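HAD superfamily hydrolase (Brucella suis biovar 1, PDB 6NQ4) probably acts as a phosphatase of the haloacid dehalogenase superfamily, with a sodium ion bound in the site where relatives usually carry magnesium. Local coordinates at residues 59-64 / 69-74; 98-103 / 228-233; 250-255 / 260-265. All blocks are in the same frame, centred on the assembly; numbering follows the deposited sequence.

Contact 1: 59-64 / 69-74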
ATOM      1  N   ALA A  59      -1.087  -6.356  19.640  1.00 21.24           N
ATOM      2  CA  ALA A  59      -0.626  -6.091  21.001  1.00 21.56           C
ATOM      3  C   ALA A  59       0.641  -5.239  21.009  1.00 23.41           C
ATOM      4  O   ALA A  59       0.786  -4.334  21.844  1.00 22.93           O
ATOM      5  CB  ALA A  59      -0.409  -7.409  21.742  1.00 23.07           C
ATOM      6  N   ALA A  60       1.564  -5.505  20.081  1.00 21.82           N
ATOM      7  CA  ALA A  60       2.791  -4.716  19.996  1.00 22.30           C
ATOM      8  C   ALA A  60       2.492  -3.256  19.665  1.00 21.60           C
ATOM      9  O   ALA A  60       3.097  -2.341  20.240  1.00 22.39           O
ATOM     10  CB  ALA A  60       3.710  -5.326  18.939  1.00 23.08           C
ATOM     11  N   LEU A  61       1.563  -3.013  18.733  1.00 19.45           N
ATOM     12  CA  LEU A  61       1.192  -1.640  18.404  1.00 18.56           C
ATOM     13  C   LEU A  61       0.494  -0.953  19.578  1.00 19.82           C
ATOM     14  O   LEU A  61       0.761   0.222  19.859  1.00 20.93           O
ATOM     15  CB  LEU A  61       0.341  -1.625  17.130  1.00 17.76           C
ATOM     16  CG  LEU A  61       1.069  -2.132  15.880  1.00 17.73           C
ATOM     17  CD1 LEU A  61       0.093  -2.242  14.744  1.00 18.83           C
ATOM     18  CD2 LEU A  61       2.255  -1.237  15.479  1.00 19.24           C
ATOM     19  N   GLN A  62      -0.414  -1.657  20.264  1.00 20.51           N
ATOM     20  CA  GLN A  62      -1.049  -1.079  21.449  1.00 20.78           C
ATOM     21  C   GLN A  62      -0.018  -0.669  22.491  1.00 22.73           C
ATOM     22  O   GLN A  62      -0.122   0.412  23.088  1.00 22.86           O
ATOM     23  CB  GLN A  62      -2.047  -2.068  22.060  1.00 21.81           C
ATOM     24  CG  GLN A  62      -3.291  -2.312  21.222  1.00 21.47           C
ATOM     25  CD  GLN A  62      -4.095  -3.472  21.780  1.00 23.05           C
ATOM     26  OE1 GLN A  62      -3.527  -4.483  22.200  1.00 24.39           O
ATOM     27  NE2 GLN A  62      -5.414  -3.328  21.810  1.00 24.34           N
ATOM     28  N   ARG A  63       0.971  -1.532  22.744  1.00 22.93           N
ATOM     29  CA  ARG A  63       1.970  -1.219  23.758  1.00 24.21           C
ATOM     30  C   ARG A  63       2.785   0.004  23.364  1.00 25.25           C
ATOM     31  O   ARG A  63       3.101   0.850  24.211  1.00 26.03           O
ATOM     32  CB  ARG A  63       2.878  -2.425  24.000  1.00 25.96           C
ATOM     33  CG  ARG A  63       2.195  -3.615  24.698  1.00 26.83           C
ATOM     34  CD  ARG A  63       3.204  -4.594  25.316  1.00 28.25           C
ATOM     35  NE  ARG A  63       4.182  -5.055  24.335  1.00 29.58           N
ATOM     36  CZ  ARG A  63       3.949  -6.014  23.440  1.00 31.31           C
ATOM     37  NH1 ARG A  63       2.772  -6.627  23.412  1.00 29.26           N
ATOM     38  NH2 ARG A  63       4.893  -6.359  22.572  1.00 31.43           N
ATOM     39  N   ALA A  64       3.114   0.125  22.077  1.00 24.04           N
ATOM     40  CA  ALA A  64       3.839   1.304  21.619  1.00 24.44           C
ATOM     41  C   ALA A  64       3.021   2.576  21.825  1.00 23.58           C
ATOM     42  O   ALA A  64       3.552   3.592  22.291  1.00 23.75           O
ATOM     43  CB  ALA A  64       4.265   1.137  20.160  1.00 24.38           C
ATOM     44  N   VAL A  69       4.046   6.519  21.445  1.00 23.32           N
ATOM     45  CA  VAL A  69       4.489   6.437  20.060  1.00 22.27           C
ATOM     46  C   VAL A  69       3.261   6.549  19.161  1.00 20.97           C
ATOM     47  O   VAL A  69       2.282   5.819  19.337  1.00 22.23           O
ATOM     48  CB  VAL A  69       5.253   5.123  19.810  1.00 22.09           C
ATOM     49  CG1 VAL A  69       5.710   5.026  18.349  1.00 22.30           C
ATOM     50  CG2 VAL A  69       6.451   5.011  20.744  1.00 23.11           C
ATOM     51  N   THR A  70       3.298   7.475  18.204  1.00 19.76           N
ATOM     52  CA  THR A  70       2.193   7.623  17.256  1.00 18.81           C
ATOM     53  C   THR A  70       2.298   6.549  16.174  1.00 17.97           C
ATOM     54  O   THR A  70       3.378   6.332  15.616  1.00 19.88           O
ATOM     55  CB  THR A  70       2.227   9.018  16.624  1.00 20.13           C
ATOM     56  OG1 THR A  70       2.152   9.995  17.663  1.00 21.24           O
ATOM     57  CG2 THR A  70       1.048   9.235  15.676  1.00 20.19           C
ATOM     58  N   ILE A  71       1.180   5.880  15.868  1.00 17.35           N
ATOM     59  CA  ILE A  71       1.156   4.793  14.885  1.00 18.19           C
ATOM     60  C   ILE A  71       0.349   5.241  13.672  1.00 17.40           C
ATOM     61  O   ILE A  71      -0.862   5.473  13.770  1.00 17.22           O
ATOM     62  CB  ILE A  71       0.525   3.513  15.455  1.00 19.31           C
ATOM     63  CG1 ILE A  71       1.237   3.034  16.722  1.00 22.16           C
ATOM     64  CG2 ILE A  71       0.521   2.407  14.392  1.00 20.71           C
ATOM     65  CD1 ILE A  71       2.695   2.766  16.565  1.00 23.50           C
ATOM     66  N   ILE A  72       1.003   5.315  12.519  1.00 16.61           N
ATOM     67  CA  ILE A  72       0.314   5.491  11.249  1.00 15.36           C
ATOM     68  C   ILE A  72       0.398   4.162  10.524  1.00 14.84           C
ATOM     69  O   ILE A  72       1.499   3.693  10.225  1.00 16.77           O
ATOM     70  CB  ILE A  72       0.955   6.592  10.385  1.00 17.30           C
ATOM     71  CG1 ILE A  72       1.239   7.861  11.195  1.00 19.12           C
ATOM     72  CG2 ILE A  72       0.080   6.869   9.145  1.00 17.92           C
ATOM     73  CD1 ILE A  72       0.030   8.574  11.780  1.00 18.56           C
ATOM     74  N   LEU A  73      -0.749   3.574  10.198  1.00 14.58           N
ATOM     75  CA  LEU A  73      -0.733   2.403   9.331  1.00 14.75           C
ATOM     76  C   LEU A  73      -0.675   2.899   7.892  1.00 14.95           C
ATOM     77  O   LEU A  73      -1.497   3.726   7.485  1.00 17.87           O
ATOM     78  CB  LEU A  73      -1.967   1.541   9.567  1.00 16.22           C
ATOM     79  CG  LEU A  73      -2.110   1.021  11.001  1.00 16.53           C
ATOM     80  CD1 LEU A  73      -3.345   0.129  11.110  1.00 19.57           C
ATOM     81  CD2 LEU A  73      -0.857   0.272  11.414  1.00 19.59           C
ATOM     82  N   VAL A  74       0.326   2.458   7.138  1.00 14.94           N
ATOM     83  CA  VAL A  74       0.578   2.949   5.791  1.00 15.00           C
ATOM     84  C   VAL A  74       0.501   1.738   4.869  1.00 14.26           C
ATOM     85  O   VAL A  74       1.328   0.819   4.969  1.00 16.97           O
ATOM     86  CB  VAL A  74       1.950   3.638   5.694  1.00 15.74           C
ATOM     87  CG1 VAL A  74       2.200   4.160   4.277  1.00 17.97           C
ATOM     88  CG2 VAL A  74       2.064   4.783   6.731  1.00 18.20           C
TER
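L61 and I71 bring the helix of 59-64 down onto the strand of 69-74, and the leucine shows how one branched side chain can serve two positions of a strand. From CB, which leaves the helix beside the strand rather than straight at it, the chain passes to CG, set beside the backbone N (chi1 -63°), and there it forks, sending one methyl to I71 and the other to L73. The CD2 branch slants across I71, with CD2 4.2 Å from I71 CD1 and equally far from I71 CG2. The CD1 branch reaches farther along the strand, and L61 CD1 stands 4.3 Å from L73 CD2. One turn on, A64 contributes a single methyl: A64 CB is 4.1 Å from V69 CB and 4.2 Å from I71 CD1. Between the two segments, the one hydrogen bond runs from V69 N to A64 O, 3.1 Å. This bond is bent at the acceptor, the donor standing 35° above the carbonyl plane. These elements are the second half of a beta-alpha-beta crossover, the unit of strand 38-41, helix 55-66 and strand 70-75; I39 of strand 38-41 also packs on V69 and I71. The chemistry implies a buried interface held by dispersion between methyls, with one backbone bond closing the turn.

Contact 2: 98-103 / 228-233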
ATOM      1  N   TYR A  98      -3.896   1.954  16.636  1.00 17.12           N
ATOM      2  CA  TYR A  98      -3.303   2.866  15.673  1.00 16.79           C
ATOM      3  C   TYR A  98      -3.910   4.246  15.869  1.00 16.74           C
ATOM      4  O   TYR A  98      -4.975   4.398  16.481  1.00 19.06           O
ATOM      5  CB  TYR A  98      -3.509   2.347  14.228  1.00 16.91           C
ATOM      6  CG  TYR A  98      -4.973   2.143  13.869  1.00 16.66           C
ATOM      7  CD1 TYR A  98      -5.619   0.946  14.163  1.00 16.76           C
ATOM      8  CD2 TYR A  98      -5.712   3.154  13.259  1.00 18.21           C
ATOM      9  CE1 TYR A  98      -6.967   0.765  13.859  1.00 18.33           C
ATOM     10  CE2 TYR A  98      -7.044   2.986  12.958  1.00 17.82           C
ATOM     11  CZ  TYR A  98      -7.678   1.798  13.259  1.00 17.69           C
ATOM     12  OH  TYR A  98      -9.016   1.643  12.938  1.00 20.29           O
ATOM     13  N   ASP A  99      -3.224   5.256  15.341  1.00 17.82           N
ATOM     14  CA  ASP A  99      -3.743   6.616  15.353  1.00 17.65           C
ATOM     15  C   ASP A  99      -4.440   6.991  14.058  1.00 18.09           C
ATOM     16  O   ASP A  99      -5.500   7.627  14.098  1.00 20.90           O
ATOM     17  CB  ASP A  99      -2.607   7.605  15.627  1.00 18.78           C
ATOM     18  CG  ASP A  99      -2.094   7.503  17.046  1.00 20.56           C
ATOM     19  OD1 ASP A  99      -2.635   8.228  17.910  1.00 23.93           O
ATOM     20  OD2 ASP A  99      -1.184   6.676  17.300  1.00 20.02           O
ATOM     21  N   ARG A 100      -3.889   6.584  12.915  1.00 16.78           N
ATOM     22  CA  ARG A 100      -4.458   6.951  11.627  1.00 17.63           C
ATOM     23  C   ARG A 100      -4.018   5.933  10.590  1.00 15.61           C
ATOM     24  O   ARG A 100      -2.990   5.264  10.760  1.00 16.63           O
ATOM     25  CB  ARG A 100      -4.056   8.373  11.204  1.00 23.02           C
ATOM     26  CG  ARG A 100      -5.279   9.212  10.866  1.00 33.25           C
ATOM     27  CD  ARG A 100      -4.948  10.600  10.378  1.00 37.17           C
ATOM     28  NE  ARG A 100      -5.155  11.612  11.402  1.00 41.74           N
ATOM     29  CZ  ARG A 100      -4.865  12.891  11.217  1.00 43.36           C
ATOM     30  NH1 ARG A 100      -5.073  13.778  12.183  1.00 45.31           N
ATOM     31  NH2 ARG A 100      -4.357  13.275  10.052  1.00 43.77           N
ATOM     32  N   VAL A 101      -4.828   5.810   9.528  1.00 15.37           N
ATOM     33  CA  VAL A 101      -4.512   4.990   8.360  1.00 14.91           C
ATOM     34  C   VAL A 101      -4.303   5.913   7.171  1.00 15.61           C
ATOM     35  O   VAL A 101      -5.111   6.829   6.944  1.00 17.16           O
ATOM     36  CB  VAL A 101      -5.646   3.990   8.066  1.00 15.89           C
ATOM     37  CG1 VAL A 101      -5.341   3.189   6.797  1.00 17.29           C
ATOM     38  CG2 VAL A 101      -5.835   3.036   9.243  1.00 17.88           C
ATOM     39  N   VAL A 102      -3.211   5.698   6.433  1.00 13.84           N
ATOM     40  CA  VAL A 102      -2.944   6.385   5.173  1.00 14.34           C
ATOM     41  C   VAL A 102      -2.777   5.328   4.099  1.00 12.68           C
ATOM     42  O   VAL A 102      -1.961   4.416   4.249  1.00 15.34           O
ATOM     43  CB  VAL A 102      -1.687   7.268   5.273  1.00 15.85           C
ATOM     44  CG1 VAL A 102      -1.323   7.823   3.905  1.00 19.01           C
ATOM     45  CG2 VAL A 102      -1.912   8.406   6.280  1.00 17.71           C
ATOM     46  N   THR A 103      -3.542   5.441   3.023  1.00 13.23           N
ATOM     47  CA  THR A 103      -3.528   4.427   1.976  1.00 12.90           C
ATOM     48  C   THR A 103      -3.009   4.996   0.664  1.00 14.00           C
ATOM     49  O   THR A 103      -3.057   6.205   0.405  1.00 14.18           O
ATOM     50  CB  THR A 103      -4.910   3.801   1.737  1.00 13.51           C
ATOM     51  OG1 THR A 103      -5.726   4.729   0.992  1.00 13.67           O
ATOM     52  CG2 THR A 103      -5.599   3.430   3.030  1.00 14.40           C
ATOM     53  N   VAL A 228       1.372  12.448  11.094  1.00 21.87           N
ATOM     54  CA  VAL A 228       2.091  12.438  12.370  0.57 21.26           C
ATOM     55  C   VAL A 228       2.269  13.853  12.900  1.00 22.05           C
ATOM     56  O   VAL A 228       2.130  14.112  14.100  1.00 22.87           O
ATOM     57  CB  VAL A 228       3.465  11.762  12.217  0.57 22.09           C
ATOM     58  CG1 VAL A 228       4.235  11.862  13.537  0.57 23.76           C
ATOM     59  CG2 VAL A 228       3.332  10.347  11.798  0.57 22.85           C
ATOM     60  N   GLU A 229       2.649  14.779  12.011  1.00 21.32           N
ATOM     61  CA  GLU A 229       2.951  16.128  12.474  1.00 22.11           C
ATOM     62  C   GLU A 229       1.698  16.811  12.984  1.00 22.98           C
ATOM     63  O   GLU A 229       1.744  17.557  13.977  1.00 24.01           O
ATOM     64  CB  GLU A 229       3.648  16.921  11.369  1.00 23.31           C
ATOM     65  CG  GLU A 229       5.043  16.365  11.105  1.00 27.69           C
ATOM     66  CD  GLU A 229       5.863  17.182  10.145  1.00 33.48           C
ATOM     67  OE1 GLU A 229       5.274  17.815   9.234  1.00 36.10           O
ATOM     68  OE2 GLU A 229       7.107  17.171  10.300  1.00 33.76           O
ATOM     69  N   SER A 230       0.561  16.529  12.362  1.00 24.01           N
ATOM     70  CA  SER A 230      -0.684  17.079  12.878  0.68 25.81           C
ATOM     71  C   SER A 230      -1.045  16.454  14.221  1.00 25.48           C
ATOM     72  O   SER A 230      -1.442  17.165  15.147  1.00 27.18           O
ATOM     73  CB  SER A 230      -1.812  16.899  11.865  0.68 27.03           C
ATOM     74  OG  SER A 230      -2.993  17.509  12.355  0.68 27.01           O
ATOM     75  N   ILE A 231      -0.898  15.129  14.345  1.00 24.20           N
ATOM     76  CA  ILE A 231      -1.222  14.439  15.593  1.00 24.04           C
ATOM     77  C   ILE A 231      -0.319  14.907  16.727  1.00 23.13           C
ATOM     78  O   ILE A 231      -0.785  15.165  17.841  1.00 25.61           O
ATOM     79  CB  ILE A 231      -1.148  12.911  15.398  1.00 23.73           C
ATOM     80  CG1 ILE A 231      -2.306  12.440  14.520  1.00 26.08           C
ATOM     81  CG2 ILE A 231      -1.154  12.180  16.748  1.00 25.51           C
ATOM     82  CD1 ILE A 231      -2.057  11.120  13.885  1.00 26.41           C
ATOM     83  N   ARG A 232       0.980  15.050  16.458  1.00 23.76           N
ATOM     84  CA  ARG A 232       1.934  15.350  17.518  1.00 24.26           C
ATOM     85  C   ARG A 232       2.113  16.842  17.764  1.00 25.43           C
ATOM     86  O   ARG A 232       2.728  17.222  18.768  1.00 27.13           O
ATOM     87  CB  ARG A 232       3.272  14.645  17.253  1.00 23.20           C
ATOM     88  CG  ARG A 232       3.147  13.108  17.285  1.00 23.16           C
ATOM     89  CD  ARG A 232       4.494  12.399  17.231  1.00 23.77           C
ATOM     90  NE  ARG A 232       5.252  12.580  18.465  1.00 24.02           N
ATOM     91  CZ  ARG A 232       5.081  11.842  19.557  1.00 23.80           C
ATOM     92  NH1 ARG A 232       4.164  10.880  19.578  1.00 24.02           N
ATOM     93  NH2 ARG A 232       5.820  12.074  20.634  1.00 26.17           N
ATOM     94  N   GLY A 233       1.571  17.688  16.893  1.00 26.31           N
ATOM     95  CA  GLY A 233       1.541  19.116  17.142  1.00 26.87           C
ATOM     96  C   GLY A 233       2.780  19.867  16.728  1.00 30.63           C
ATOM     97  O   GLY A 233       2.959  21.019  17.151  1.00 34.03           O
TER
HETATM   98  O   HOH W   1      -5.123  16.401  11.901  1.00 47.94           O
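I231 reaches from the last turn of helix 218-232 to D99 and R100, where the helix covers the edge of the parallel sheet in the Rossmann-like core of this HAD hydrolase; strand 100-103 is the outermost strand on this side. The close-packed part belongs to I231. Its CG1 lies anti to the carbonyl carbon (chi1 -70°), and this puts CD1 4.0 Å from D99 CB. The same methyl is 4.0 Å from R100 NE, touching both neighbours. The arginine, bent at chi3, slides past the isoleucine in the opposite direction and offers it one face of the guanidinium. The D99 carboxylate has a salt bridge from OD1 to R65 and a hydrogen bond from I71 N to OD2, while T70 also packs on I231.

Toward solvent the fit is looser, and no direct hydrogen bond joins the segments. S230, modelled in two conformers, lies near the guanidinium edge, and the water beside it sits too close to OG for that link to be trusted. The arginine's bond to this water is clearer: R100 NH1 donates to its oxygen, 2.6 Å away and in the guanidinium plane, while I231 CG1 lies over the face, 3.9 Å from R100 NH1.

Contact 3: 250-255 / 260-265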
ATOM      1  N   THR A 250       8.597  -2.262  -1.558  1.00 22.48           N
ATOM      2  CA  THR A 250       7.608  -1.265  -1.147  1.00 20.74           C
ATOM      3  C   THR A 250       8.014  -0.667   0.193  1.00 19.78           C
ATOM      4  O   THR A 250       8.461   0.480   0.233  1.00 21.02           O
ATOM      5  CB  THR A 250       6.192  -1.858  -1.086  1.00 20.43           C
ATOM      6  OG1 THR A 250       6.207  -3.062  -0.299  1.00 21.96           O
ATOM      7  CG2 THR A 250       5.656  -2.193  -2.486  1.00 20.49           C
ATOM      8  N   ASP A 251       7.905  -1.424   1.290  1.00 19.14           N
ATOM      9  CA  ASP A 251       8.144  -0.881   2.628  1.00 19.92           C
ATOM     10  C   ASP A 251       9.610  -0.547   2.868  1.00 20.59           C
ATOM     11  O   ASP A 251       9.928   0.508   3.435  1.00 21.20           O
ATOM     12  CB  ASP A 251       7.704  -1.897   3.677  1.00 19.32           C
ATOM     13  CG  ASP A 251       6.276  -2.314   3.500  1.00 21.00           C
ATOM     14  OD1 ASP A 251       5.403  -1.451   3.694  1.00 22.63           O
ATOM     15  OD2 ASP A 251       6.026  -3.484   3.144  1.00 21.24           O
ATOM     16  N   VAL A 252      10.521  -1.451   2.507  1.00 21.63           N
ATOM     17  CA  VAL A 252      11.934  -1.209   2.808  1.00 21.21           C
ATOM     18  C   VAL A 252      12.486  -0.103   1.920  1.00 22.78           C
ATOM     19  O   VAL A 252      13.071   0.878   2.400  1.00 23.96           O
ATOM     20  CB  VAL A 252      12.764  -2.504   2.708  1.00 23.02           C
ATOM     21  CG1 VAL A 252      14.242  -2.207   2.958  1.00 23.84           C
ATOM     22  CG2 VAL A 252      12.237  -3.561   3.687  1.00 25.42           C
ATOM     23  N   LYS A 253      12.314  -0.251   0.609  1.00 22.24           N
ATOM     24  CA  LYS A 253      12.767   0.779  -0.312  1.00 21.59           C
ATOM     25  C   LYS A 253      12.087   2.114  -0.023  1.00 21.34           C
ATOM     26  O   LYS A 253      12.735   3.168  -0.060  1.00 21.45           O
ATOM     27  CB  LYS A 253      12.501   0.343  -1.751  1.00 23.13           C
ATOM     28  CG  LYS A 253      12.920   1.379  -2.773  1.00 24.53           C
ATOM     29  CD  LYS A 253      12.698   0.893  -4.194  1.00 28.39           C
ATOM     30  CE  LYS A 253      12.840   2.033  -5.187  1.00 30.10           C
ATOM     31  NZ  LYS A 253      14.114   2.778  -4.988  1.00 32.05           N
ATOM     32  N   GLY A 254      10.779   2.092   0.267  1.00 20.39           N
ATOM     33  CA  GLY A 254      10.072   3.345   0.494  1.00 20.65           C
ATOM     34  C   GLY A 254      10.583   4.086   1.712  1.00 21.48           C
ATOM     35  O   GLY A 254      10.845   5.291   1.662  1.00 20.85           O
ATOM     36  N   ALA A 255      10.732   3.376   2.828  1.00 22.20           N
ATOM     37  CA  ALA A 255      11.233   4.020   4.035  1.00 23.94           C
ATOM     38  C   ALA A 255      12.659   4.525   3.836  1.00 25.15           C
ATOM     39  O   ALA A 255      12.979   5.667   4.196  1.00 24.48           O
ATOM     40  CB  ALA A 255      11.156   3.049   5.208  1.00 24.92           C
ATOM     41  N   LEU A 260      14.012   7.070   6.418  1.00 24.71           N
ATOM     42  CA  LEU A 260      13.599   6.463   7.676  1.00 22.91           C
ATOM     43  C   LEU A 260      14.342   5.159   7.929  1.00 24.86           C
ATOM     44  O   LEU A 260      14.621   4.393   6.998  1.00 27.59           O
ATOM     45  CB  LEU A 260      12.102   6.126   7.669  1.00 22.49           C
ATOM     46  CG  LEU A 260      11.164   7.232   7.185  1.00 22.61           C
ATOM     47  CD1 LEU A 260       9.719   6.736   7.252  1.00 25.48           C
ATOM     48  CD2 LEU A 260      11.338   8.530   7.975  1.00 23.36           C
ATOM     49  N   ASP A 261      14.625   4.902   9.206  1.00 25.17           N
ATOM     50  CA  ASP A 261      15.019   3.568   9.643  1.00 26.36           C
ATOM     51  C   ASP A 261      13.888   2.586   9.356  1.00 25.15           C
ATOM     52  O   ASP A 261      12.704   2.944   9.362  1.00 24.18           O
ATOM     53  CB  ASP A 261      15.280   3.567  11.149  1.00 28.15           C
ATOM     54  CG  ASP A 261      16.517   4.376  11.554  1.00 31.11           C
ATOM     55  OD1 ASP A 261      17.314   4.820  10.684  1.00 34.17           O
ATOM     56  OD2 ASP A 261      16.695   4.566  12.777  1.00 31.02           O
ATOM     57  N   VAL A 262      14.251   1.329   9.121  1.00 24.46           N
ATOM     58  CA  VAL A 262      13.248   0.339   8.780  0.55 25.41           C
ATOM     59  C   VAL A 262      13.443  -0.918   9.601  1.00 24.51           C
ATOM     60  O   VAL A 262      14.563  -1.340   9.915  1.00 25.71           O
ATOM     61  CB  VAL A 262      13.099   0.068   7.262  0.55 27.84           C
ATOM     62  CG1 VAL A 262      14.205  -0.817   6.751  0.55 28.70           C
ATOM     63  CG2 VAL A 262      11.725  -0.547   6.955  0.55 27.38           C
ATOM     64  N   LEU A 263      12.312  -1.481  10.000  1.00 23.96           N
ATOM     65  CA  LEU A 263      12.226  -2.789  10.629  1.00 23.24           C
ATOM     66  C   LEU A 263      11.565  -3.723   9.619  1.00 22.58           C
ATOM     67  O   LEU A 263      10.394  -3.534   9.264  1.00 22.39           O
ATOM     68  CB  LEU A 263      11.400  -2.719  11.911  1.00 23.56           C
ATOM     69  CG  LEU A 263      11.032  -4.061  12.546  1.00 25.40           C
ATOM     70  CD1 LEU A 263      12.278  -4.823  12.950  1.00 27.45           C
ATOM     71  CD2 LEU A 263      10.136  -3.868  13.744  1.00 25.93           C
ATOM     72  N   TYR A 264      12.317  -4.719   9.153  1.00 22.54           N
ATOM     73  CA  TYR A 264      11.841  -5.669   8.154  1.00 24.43           C
ATOM     74  C   TYR A 264      11.227  -6.876   8.853  1.00 24.13           C
ATOM     75  O   TYR A 264      11.829  -7.449   9.766  1.00 26.57           O
ATOM     76  CB  TYR A 264      13.025  -6.106   7.285  1.00 26.47           C
ATOM     77  CG  TYR A 264      12.754  -7.129   6.193  1.00 27.47           C
ATOM     78  CD1 TYR A 264      11.749  -6.935   5.253  1.00 27.53           C
ATOM     79  CD2 TYR A 264      13.551  -8.264   6.073  1.00 27.81           C
ATOM     80  CE1 TYR A 264      11.526  -7.860   4.241  1.00 27.67           C
ATOM     81  CE2 TYR A 264      13.337  -9.182   5.070  1.00 28.40           C
ATOM     82  CZ  TYR A 264      12.332  -8.979   4.153  1.00 29.00           C
ATOM     83  OH  TYR A 264      12.144  -9.912   3.150  1.00 30.83           O
ATOM     84  N   ILE A 265      10.024  -7.255   8.427  1.00 22.97           N
ATOM     85  CA  ILE A 265       9.334  -8.421   8.965  1.00 22.85           C
ATOM     86  C   ILE A 265       9.727  -9.598   8.079  1.00 23.90           C
ATOM     87  O   ILE A 265       9.124  -9.847   7.030  1.00 23.03           O
ATOM     88  CB  ILE A 265       7.821  -8.202   9.027  1.00 22.96           C
ATOM     89  CG1 ILE A 265       7.514  -6.942   9.847  1.00 24.01           C
ATOM     90  CG2 ILE A 265       7.118  -9.421   9.654  1.00 23.52           C
ATOM     91  CD1 ILE A 265       8.106  -6.968  11.260  1.00 25.25           C
TER
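The helix after the loop carrying D246, a ligand of the sodium ion in the probable active site, rests on the next strand through V252, which meets V262 and Y264, and A255, which meets L260 and V262. A255 carries the centre: its CB is 4.0 Å from V262 CG2 and 4.1 Å from L260 CB. V252 divides its two methyls. CG1, anti to the backbone N, meets V262 CG1 at 4.0 Å, the two valines crossing at about a right angle. CG2 comes obliquely to the tyrosine ring, 3.8 Å from Y264 CD1. V262 has two modelled conformers, and its contacts are those of one.

Helix 248-258 and strand 261-265 belong to a beta-alpha-beta crossover that begins with strand 241-245, and the two short segments run nearly antiparallel, at 168°. The turn between them is closed where L260 N hydrogen-bonds to A255 O at 2.8 Å, nearly straight at the hydrogen (169°), the donor standing 39° above the carbonyl plane. L260 CB packs against the same oxygen.

At the other end of the helical segment, within a wider pi-type turn at 250-252, D251 lies beside the sodium site, its side chain about 4 Å from the ion held by D42, W44 and D246; OD1 pairs with K215, and OD2 accepts from G247 N. The spacing of D246 and D251 is consistent with the acidic motif of HAD phosphatases.

All three contacts lay helices against the same six-stranded parallel sheet. Contacts 1 and 3 are buried and share one design: each joins a helix to the strand after it within a beta-alpha-beta unit, by apolar side-chain packing, with a tyrosine ring added in contact 3, and one backbone bond across the turn. They differ in place, for only contact 3 reaches an acidic side chain beside the sodium ion. Contact 2 is a surface contact between segments distant in sequence, relying on an arginine, an isoleucine and water. It touches contact 1 directly, since strands 70-75 and 100-103 are neighbours, with probable backbone bonds from D99 N to I71 O and V102 N to L73 O, whereas contact 3, farther along the sheet, touches neither.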